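Local coordinates for hypothetical protein TTHA1254 (Thermus thermophilus, PDB 2D4P) that is of unknown function but belongs to a family related to the GNAT acetyltransferases, so that an acyl-transfer activity is possible though unproven, at residues T34-L39 / A52-Q57; T62-R67 / E94-L99. All blocks are in the same frame, centred on the assembly; numbering follows the deposited sequence.

Contact 1 of 2, residues T34-L39 / A52-Q57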
ATOM      1  N   THR A  34       9.605   2.923  -6.606  1.00 22.78           N
ATOM      2  CA  THR A  34       8.872   4.147  -6.190  1.00 22.25           C
ATOM      3  C   THR A  34       9.459   4.800  -4.971  1.00 21.72           C
ATOM      4  O   THR A  34       9.366   6.022  -4.808  1.00 22.48           O
ATOM      5  CB  THR A  34       7.385   3.894  -5.873  1.00 21.96           C
ATOM      6  OG1 THR A  34       7.280   2.918  -4.828  1.00 21.33           O
ATOM      7  CG2 THR A  34       6.615   3.324  -7.071  1.00 23.20           C
ATOM      8  N   GLY A  35      10.037   3.990  -4.092  1.00 22.09           N
ATOM      9  CA  GLY A  35      10.400   4.421  -2.739  1.00 21.46           C
ATOM     10  C   GLY A  35       9.249   4.564  -1.755  1.00 21.75           C
ATOM     11  O   GLY A  35       9.439   5.053  -0.665  1.00 22.28           O
ATOM     12  N   HIS A  36       8.064   4.103  -2.143  1.00 20.60           N
ATOM     13  CA  HIS A  36       6.842   4.197  -1.356  1.00 18.93           C
ATOM     14  C   HIS A  36       6.198   2.845  -1.041  1.00 18.81           C
ATOM     15  O   HIS A  36       5.154   2.797  -0.414  1.00 18.57           O
ATOM     16  CB  HIS A  36       5.827   5.095  -2.076  1.00 19.08           C
ATOM     17  CG  HIS A  36       6.304   6.505  -2.259  1.00 19.48           C
ATOM     18  ND1 HIS A  36       6.640   7.309  -1.185  1.00 19.89           N
ATOM     19  CD2 HIS A  36       6.573   7.226  -3.373  1.00 21.99           C
ATOM     20  CE1 HIS A  36       7.042   8.484  -1.641  1.00 20.75           C
ATOM     21  NE2 HIS A  36       7.029   8.455  -2.964  1.00 20.37           N
ATOM     22  N   SER A  37       6.835   1.755  -1.455  1.00 19.15           N
ATOM     23  CA  SER A  37       6.249   0.407  -1.344  1.00 18.99           C
ATOM     24  C   SER A  37       7.071  -0.436  -0.359  1.00 20.12           C
ATOM     25  O   SER A  37       8.304  -0.337  -0.307  1.00 20.06           O
ATOM     26  CB  SER A  37       6.208  -0.244  -2.723  1.00 18.43           C
ATOM     27  OG  SER A  37       5.421   0.533  -3.607  1.00 18.23           O
ATOM     28  N   PHE A  38       6.367  -1.245   0.432  1.00 19.65           N
ATOM     29  CA  PHE A  38       6.958  -1.970   1.549  1.00 20.15           C
ATOM     30  C   PHE A  38       6.422  -3.376   1.718  1.00 20.20           C
ATOM     31  O   PHE A  38       5.315  -3.683   1.307  1.00 19.42           O
ATOM     32  CB  PHE A  38       6.756  -1.161   2.844  1.00 20.55           C
ATOM     33  CG  PHE A  38       7.400   0.161   2.795  1.00 20.28           C
ATOM     34  CD1 PHE A  38       6.718   1.256   2.319  1.00 18.32           C
ATOM     35  CD2 PHE A  38       8.748   0.289   3.135  1.00 21.06           C
ATOM     36  CE1 PHE A  38       7.334   2.449   2.195  1.00 20.27           C
ATOM     37  CE2 PHE A  38       9.391   1.521   3.041  1.00 23.50           C
ATOM     38  CZ  PHE A  38       8.673   2.605   2.589  1.00 23.21           C
ATOM     39  N   LEU A  39       7.239  -4.204   2.370  1.00 19.85           N
ATOM     40  CA  LEU A  39       6.883  -5.539   2.829  1.00 20.75           C
ATOM     41  C   LEU A  39       6.928  -5.549   4.354  1.00 20.95           C
ATOM     42  O   LEU A  39       7.836  -4.949   4.951  1.00 20.85           O
ATOM     43  CB  LEU A  39       7.909  -6.540   2.279  1.00 21.09           C
ATOM     44  CG  LEU A  39       7.827  -8.027   2.669  1.00 23.71           C
ATOM     45  CD1 LEU A  39       6.584  -8.689   2.055  1.00 25.59           C
ATOM     46  CD2 LEU A  39       9.080  -8.753   2.218  1.00 26.90           C
ATOM     47  N   ALA A  52       2.565   1.311  -3.500  1.00 20.44           N
ATOM     48  CA  ALA A  52       2.228   2.733  -3.503  1.00 20.25           C
ATOM     49  C   ALA A  52       3.152   3.512  -4.432  1.00 20.37           C
ATOM     50  O   ALA A  52       4.271   3.101  -4.715  1.00 19.89           O
ATOM     51  CB  ALA A  52       2.255   3.314  -2.101  1.00 20.20           C
ATOM     52  N   GLN A  53       2.664   4.655  -4.906  1.00 19.81           N
ATOM     53  CA  GLN A  53       3.390   5.446  -5.899  1.00 18.78           C
ATOM     54  C   GLN A  53       2.975   6.893  -5.863  1.00 18.59           C
ATOM     55  O   GLN A  53       1.847   7.232  -5.465  1.00 19.17           O
ATOM     56  CB  GLN A  53       3.170   4.887  -7.328  1.00 19.03           C
ATOM     57  CG  GLN A  53       1.734   5.036  -7.809  1.00 20.47           C
ATOM     58  CD  GLN A  53       1.530   4.349  -9.164  1.00 20.61           C
ATOM     59  OE1 GLN A  53       2.134   4.771 -10.160  1.00 21.26           O
ATOM     60  NE2 GLN A  53       0.740   3.284  -9.183  1.00 19.76           N
ATOM     61  N   ALA A  54       3.901   7.745  -6.309  1.00 19.14           N
ATOM     62  CA  ALA A  54       3.646   9.167  -6.417  1.00 19.64           C
ATOM     63  C   ALA A  54       2.948   9.531  -7.690  1.00 19.68           C
ATOM     64  O   ALA A  54       3.322   9.060  -8.787  1.00 21.52           O
ATOM     65  CB  ALA A  54       4.939   9.963  -6.298  1.00 19.88           C
ATOM     66  N   VAL A  55       1.919  10.361  -7.536  1.00 19.29           N
ATOM     67  CA  VAL A  55       1.131  10.881  -8.645  1.00 19.84           C
ATOM     68  C   VAL A  55       1.116  12.410  -8.549  1.00 19.70           C
ATOM     69  O   VAL A  55       0.630  12.952  -7.554  1.00 19.31           O
ATOM     70  CB  VAL A  55      -0.302  10.380  -8.598  1.00 20.69           C
ATOM     71  CG1 VAL A  55      -1.136  10.977  -9.771  1.00 21.45           C
ATOM     72  CG2 VAL A  55      -0.343   8.834  -8.618  1.00 23.10           C
ATOM     73  N   TRP A  56       1.693  13.066  -9.539  1.00 20.65           N
ATOM     74  CA  TRP A  56       1.768  14.544  -9.576  1.00 21.47           C
ATOM     75  C   TRP A  56       0.369  15.102  -9.862  1.00 22.22           C
ATOM     76  O   TRP A  56      -0.361  14.624 -10.760  1.00 21.98           O
ATOM     77  CB  TRP A  56       2.766  15.021 -10.605  1.00 22.23           C
ATOM     78  CG  TRP A  56       3.159  16.462 -10.478  1.00 22.43           C
ATOM     79  CD1 TRP A  56       3.646  17.101  -9.349  1.00 23.00           C
ATOM     80  CD2 TRP A  56       3.142  17.439 -11.508  1.00 22.04           C
ATOM     81  NE1 TRP A  56       3.919  18.420  -9.635  1.00 23.29           N
ATOM     82  CE2 TRP A  56       3.613  18.656 -10.952  1.00 21.03           C
ATOM     83  CE3 TRP A  56       2.741  17.426 -12.850  1.00 24.03           C
ATOM     84  CZ2 TRP A  56       3.731  19.830 -11.696  1.00 23.28           C
ATOM     85  CZ3 TRP A  56       2.859  18.621 -13.600  1.00 24.72           C
ATOM     86  CH2 TRP A  56       3.343  19.793 -13.021  1.00 25.69           C
ATOM     87  N   GLN A  57      -0.028  16.068  -9.048  1.00 21.47           N
ATOM     88  CA  GLN A  57      -1.322  16.724  -9.213  1.00 22.81           C
ATOM     89  C   GLN A  57      -1.241  18.003 -10.069  1.00 22.67           C
ATOM     90  O   GLN A  57      -2.252  18.647 -10.294  1.00 23.33           O
ATOM     91  CB  GLN A  57      -1.919  17.068  -7.849  1.00 22.99           C
ATOM     92  CG  GLN A  57      -1.960  15.940  -6.850  1.00 26.31           C
ATOM     93  CD  GLN A  57      -2.876  14.841  -7.253  1.00 29.69           C
ATOM     94  OE1 GLN A  57      -4.087  15.059  -7.312  1.00 32.54           O
ATOM     95  NE2 GLN A  57      -2.325  13.641  -7.501  1.00 28.90           N
TER
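Thr-34 lies against strand 45-56 just beyond its pairing with strand 38-42, and its side chain can be followed outward over the Ala-52 carbonyl. CB already lies 3.4 Å from Ala-52 O. The first torsion (chi1 58°) then tucks OG1 between N and C of its own backbone. There the hydroxyl bonds to Phe-31 O of the preceding helix; Ala-52 O, 3.0 Å from OG1, competes for the same proton, so that bond is not settled. The oxygen itself accepts from His-36 N (3.0 Å), forming an ST turn. The other branch, CG2, stands beside the backbone N, 3.3 Å from Ala-52 O and then 3.8 Å from Gln-53 CB, the two side chains meeting at a slant. Ser-37 supplies the second hydroxyl: Ala-52 N donates to Ser-37 OG over 3.0 Å in an almost straight bond (178°). Between them His-36 lays its CB 4.0 Å from Ala-52 CB, and its ring approaches the start of Ala-54 obliquely while ND1 is held by Ser-86 OG of helix 73-89. His-36 O, 3.4 Å from Ala-52 CB, is buried without a polar partner in the model. Past the backbone pairing of Phe-38 with Ala-50, then, hydroxyls take over the work of a partner strand: Ser-37 satisfies the Ala-52 amide, and Thr-34 lies within bonding reach of its carbonyl.

Contact 2 of 2, residues T62-R67 / E94-L99; sequences TVLVTR and EVALHL
Three backbone bonds join these parallel strands, each 2.9 Å long: Val-63 N to Glu-94 O, Ala-96 N to Val-63 O, and Val-65 N to Ala-96 O. The last is the straightest, at 172°. Val-63 thus uses both its N-H and its carbonyl on the neighbouring strand, and the alternation sends side chains to two faces. On one, Thr-62 and Glu-94 run alongside each other, Thr-62 OG1 against Glu-94 CG at 3.4 Å, and a water joins that hydroxyl to Glu-94 OE2. Further along the same face Leu-64, its CG anti to the backbone N (chi1 -172°), lays CD1 on Ala-96 O at 3.3 Å; CD1 also touches Ala-96 CB and sits over one face of the His-98 ring, near its rim. On the other face Val-65 CB meets Leu-97 CD1 at 3.9 Å, while Val-65 CG2 meets Val-95 CG1 at a slant. Beyond Val-65 direct pairing gives way: a second water donates to Val-65 O (2.5 Å) and accepts from His-98 N (2.8 Å), wedged where the chains part. Here Thr-66 and Arg-67 form a classic beta bulge opposite Leu-51. Bulge and splaying are consistent with the GNAT fold, in which the two central parallel strands diverge. The unit is a beta-alpha-beta crossover whose helix 73-89 packs through Val-83 on Val-63, Val-65 and Val-95; helix 104-112 touches Leu-97 through Leu-106, and strand 45-56 flanks strand 61-70 on its other edge.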
ATOM      1  N   THR A  62       0.523  13.512  -4.670  1.00 20.37           N
ATOM      2  CA  THR A  62      -0.142  12.572  -3.799  1.00 20.87           C
ATOM      3  C   THR A  62       0.533  11.220  -3.917  1.00 21.48           C
ATOM      4  O   THR A  62       0.937  10.834  -5.024  1.00 22.91           O
ATOM      5  CB  THR A  62      -1.626  12.404  -4.244  1.00 21.18           C
ATOM      6  OG1 THR A  62      -2.336  13.646  -4.040  1.00 23.90           O
ATOM      7  CG2 THR A  62      -2.327  11.384  -3.386  1.00 21.54           C
ATOM      8  N   VAL A  63       0.668  10.503  -2.796  1.00 20.03           N
ATOM      9  CA  VAL A  63       1.045   9.111  -2.850  1.00 20.69           C
ATOM     10  C   VAL A  63      -0.225   8.279  -2.772  1.00 20.26           C
ATOM     11  O   VAL A  63      -0.977   8.371  -1.815  1.00 20.43           O
ATOM     12  CB  VAL A  63       2.071   8.751  -1.742  1.00 20.98           C
ATOM     13  CG1 VAL A  63       2.103   7.211  -1.552  1.00 21.80           C
ATOM     14  CG2 VAL A  63       3.445   9.266  -2.145  1.00 21.60           C
ATOM     15  N   LEU A  64      -0.497   7.516  -3.835  1.00 20.71           N
ATOM     16  CA  LEU A  64      -1.618   6.608  -3.870  1.00 21.43           C
ATOM     17  C   LEU A  64      -1.177   5.193  -3.546  1.00 21.24           C
ATOM     18  O   LEU A  64      -0.235   4.655  -4.151  1.00 21.87           O
ATOM     19  CB  LEU A  64      -2.238   6.630  -5.262  1.00 22.67           C
ATOM     20  CG  LEU A  64      -3.542   5.873  -5.446  1.00 27.75           C
ATOM     21  CD1 LEU A  64      -4.687   6.354  -4.523  1.00 32.25           C
ATOM     22  CD2 LEU A  64      -3.943   5.992  -6.941  1.00 34.85           C
ATOM     23  N   VAL A  65      -1.844   4.607  -2.568  1.00 21.01           N
ATOM     24  CA  VAL A  65      -1.638   3.201  -2.232  1.00 21.49           C
ATOM     25  C   VAL A  65      -2.580   2.396  -3.137  1.00 21.61           C
ATOM     26  O   VAL A  65      -3.785   2.313  -2.904  1.00 24.01           O
ATOM     27  CB  VAL A  65      -1.924   2.900  -0.742  1.00 21.50           C
ATOM     28  CG1 VAL A  65      -1.602   1.444  -0.451  1.00 23.35           C
ATOM     29  CG2 VAL A  65      -1.154   3.814   0.196  1.00 22.43           C
ATOM     30  N   THR A  66      -1.994   1.827  -4.157  1.00 23.24           N
ATOM     31  CA  THR A  66      -2.643   1.060  -5.165  1.00 24.68           C
ATOM     32  C   THR A  66      -3.178  -0.232  -4.616  1.00 23.79           C
ATOM     33  O   THR A  66      -4.253  -0.715  -5.011  1.00 24.47           O
ATOM     34  CB  THR A  66      -1.556   0.826  -6.300  1.00 25.07           C
ATOM     35  OG1 THR A  66      -1.071   2.131  -6.717  1.00 32.10           O
ATOM     36  CG2 THR A  66      -2.169   0.236  -7.447  1.00 29.95           C
ATOM     37  N   ARG A  67      -2.406  -0.830  -3.709  1.00 21.90           N
ATOM     38  CA  ARG A  67      -2.767  -2.077  -3.096  1.00 22.05           C
ATOM     39  C   ARG A  67      -2.146  -2.227  -1.727  1.00 21.91           C
ATOM     40  O   ARG A  67      -0.961  -1.948  -1.556  1.00 20.97           O
ATOM     41  CB  ARG A  67      -2.308  -3.252  -3.966  1.00 22.19           C
ATOM     42  CG  ARG A  67      -2.837  -4.558  -3.461  1.00 24.04           C
ATOM     43  CD  ARG A  67      -2.691  -5.656  -4.447  1.00 25.41           C
ATOM     44  NE  ARG A  67      -3.251  -6.897  -3.925  1.00 25.06           N
ATOM     45  CZ  ARG A  67      -3.065  -8.058  -4.517  1.00 23.76           C
ATOM     46  NH1 ARG A  67      -2.332  -8.110  -5.625  1.00 24.30           N
ATOM     47  NH2 ARG A  67      -3.577  -9.165  -3.981  1.00 22.57           N
ATOM     48  N   GLU A  94      -0.279  14.549   0.413  1.00 19.98           N
ATOM     49  CA  GLU A  94      -1.239  13.620   1.007  1.00 21.00           C
ATOM     50  C   GLU A  94      -1.040  12.215   0.530  1.00 20.84           C
ATOM     51  O   GLU A  94      -0.394  11.978  -0.479  1.00 19.70           O
ATOM     52  CB  GLU A  94      -2.660  14.045   0.724  1.00 22.07           C
ATOM     53  CG  GLU A  94      -3.086  14.044  -0.732  1.00 26.12           C
ATOM     54  CD  GLU A  94      -4.548  14.448  -0.881  1.00 32.07           C
ATOM     55  OE1 GLU A  94      -4.936  15.462  -0.286  1.00 31.07           O
ATOM     56  OE2 GLU A  94      -5.327  13.714  -1.542  1.00 37.49           O
ATOM     57  N   VAL A  95      -1.613  11.283   1.280  1.00 19.94           N
ATOM     58  CA  VAL A  95      -1.606   9.881   0.940  1.00 20.53           C
ATOM     59  C   VAL A  95      -3.072   9.451   0.839  1.00 20.90           C
ATOM     60  O   VAL A  95      -3.903   9.796   1.685  1.00 20.75           O
ATOM     61  CB  VAL A  95      -0.896   9.041   2.020  1.00 20.21           C
ATOM     62  CG1 VAL A  95      -0.936   7.575   1.702  1.00 19.57           C
ATOM     63  CG2 VAL A  95       0.582   9.543   2.276  1.00 20.87           C
ATOM     64  N   ALA A  96      -3.381   8.711  -0.203  1.00 21.14           N
ATOM     65  CA  ALA A  96      -4.751   8.277  -0.478  1.00 21.87           C
ATOM     66  C   ALA A  96      -4.809   6.805  -0.812  1.00 22.52           C
ATOM     67  O   ALA A  96      -3.830   6.224  -1.309  1.00 21.40           O
ATOM     68  CB  ALA A  96      -5.346   9.101  -1.653  1.00 21.93           C
ATOM     69  N   LEU A  97      -5.980   6.207  -0.569  1.00 23.07           N
ATOM     70  CA  LEU A  97      -6.190   4.784  -0.789  1.00 24.03           C
ATOM     71  C   LEU A  97      -7.668   4.609  -1.153  1.00 24.05           C
ATOM     72  O   LEU A  97      -8.529   5.286  -0.590  1.00 23.40           O
ATOM     73  CB  LEU A  97      -5.873   4.047   0.523  1.00 25.09           C
ATOM     74  CG  LEU A  97      -5.870   2.531   0.626  1.00 30.29           C
ATOM     75  CD1 LEU A  97      -4.879   2.088   1.660  1.00 28.90           C
ATOM     76  CD2 LEU A  97      -7.251   2.040   0.987  1.00 33.38           C
ATOM     77  N   HIS A  98      -7.958   3.702  -2.083  1.00 24.58           N
ATOM     78  CA  HIS A  98      -9.342   3.317  -2.391  1.00 26.78           C
ATOM     79  C   HIS A  98      -9.713   2.063  -1.567  1.00 28.07           C
ATOM     80  O   HIS A  98      -9.204   0.968  -1.804  1.00 31.11           O
ATOM     81  CB  HIS A  98      -9.526   3.090  -3.902  1.00 27.07           C
ATOM     82  CG  HIS A  98      -9.141   4.270  -4.752  1.00 29.21           C
ATOM     83  ND1 HIS A  98      -8.766   4.143  -6.073  1.00 34.56           N
ATOM     84  CD2 HIS A  98      -9.120   5.600  -4.487  1.00 32.90           C
ATOM     85  CE1 HIS A  98      -8.487   5.339  -6.571  1.00 35.90           C
ATOM     86  NE2 HIS A  98      -8.692   6.242  -5.632  1.00 34.65           N
ATOM     87  N   LEU A  99     -10.547   2.244  -0.564  1.00 27.57           N
ATOM     88  CA  LEU A  99     -10.860   1.238   0.432  1.00 28.53           C
ATOM     89  C   LEU A  99     -12.152   0.431   0.081  1.00 27.85           C
ATOM     90  O   LEU A  99     -13.187   0.995  -0.204  1.00 27.86           O
ATOM     91  CB  LEU A  99     -11.006   1.941   1.794  1.00 28.43           C
ATOM     92  CG  LEU A  99     -11.647   1.181   2.963  1.00 30.45           C
ATOM     93  CD1 LEU A  99     -10.756   0.028   3.449  1.00 31.48           C
ATOM     94  CD2 LEU A  99     -12.031   2.117   4.116  1.00 31.33           C
TER
HETATM   95  O   HOH W   1      -4.871  13.295  -4.587  1.00 46.81           O
HETATM   96  O   HOH W   2      -6.176   1.978  -3.451  1.00 37.66           O

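Contacts 1 and 2 are consecutive steps across one mixed sheet, their centres about 9 Å apart. Strand 45-56 ends contact 1 and pairs antiparallel with strand 61-70, which opens contact 2; probable hydrogen bonds run from Val-55 N to Thr-62 O (2.7 Å) and from Leu-64 N to Gln-53 O (2.9 Å). Ala-52 and His-36 of contact 1 also touch Val-63 of contact 2, on the face packed by helix 73-89, whereas Gln-53 NE2 bonds to Thr-66 OG1. No ligand marks a site, but in GNAT relatives the pantetheine arm of the cofactor lies in the cleft between the two diverging strands, which here would correspond to the parting in contact 2.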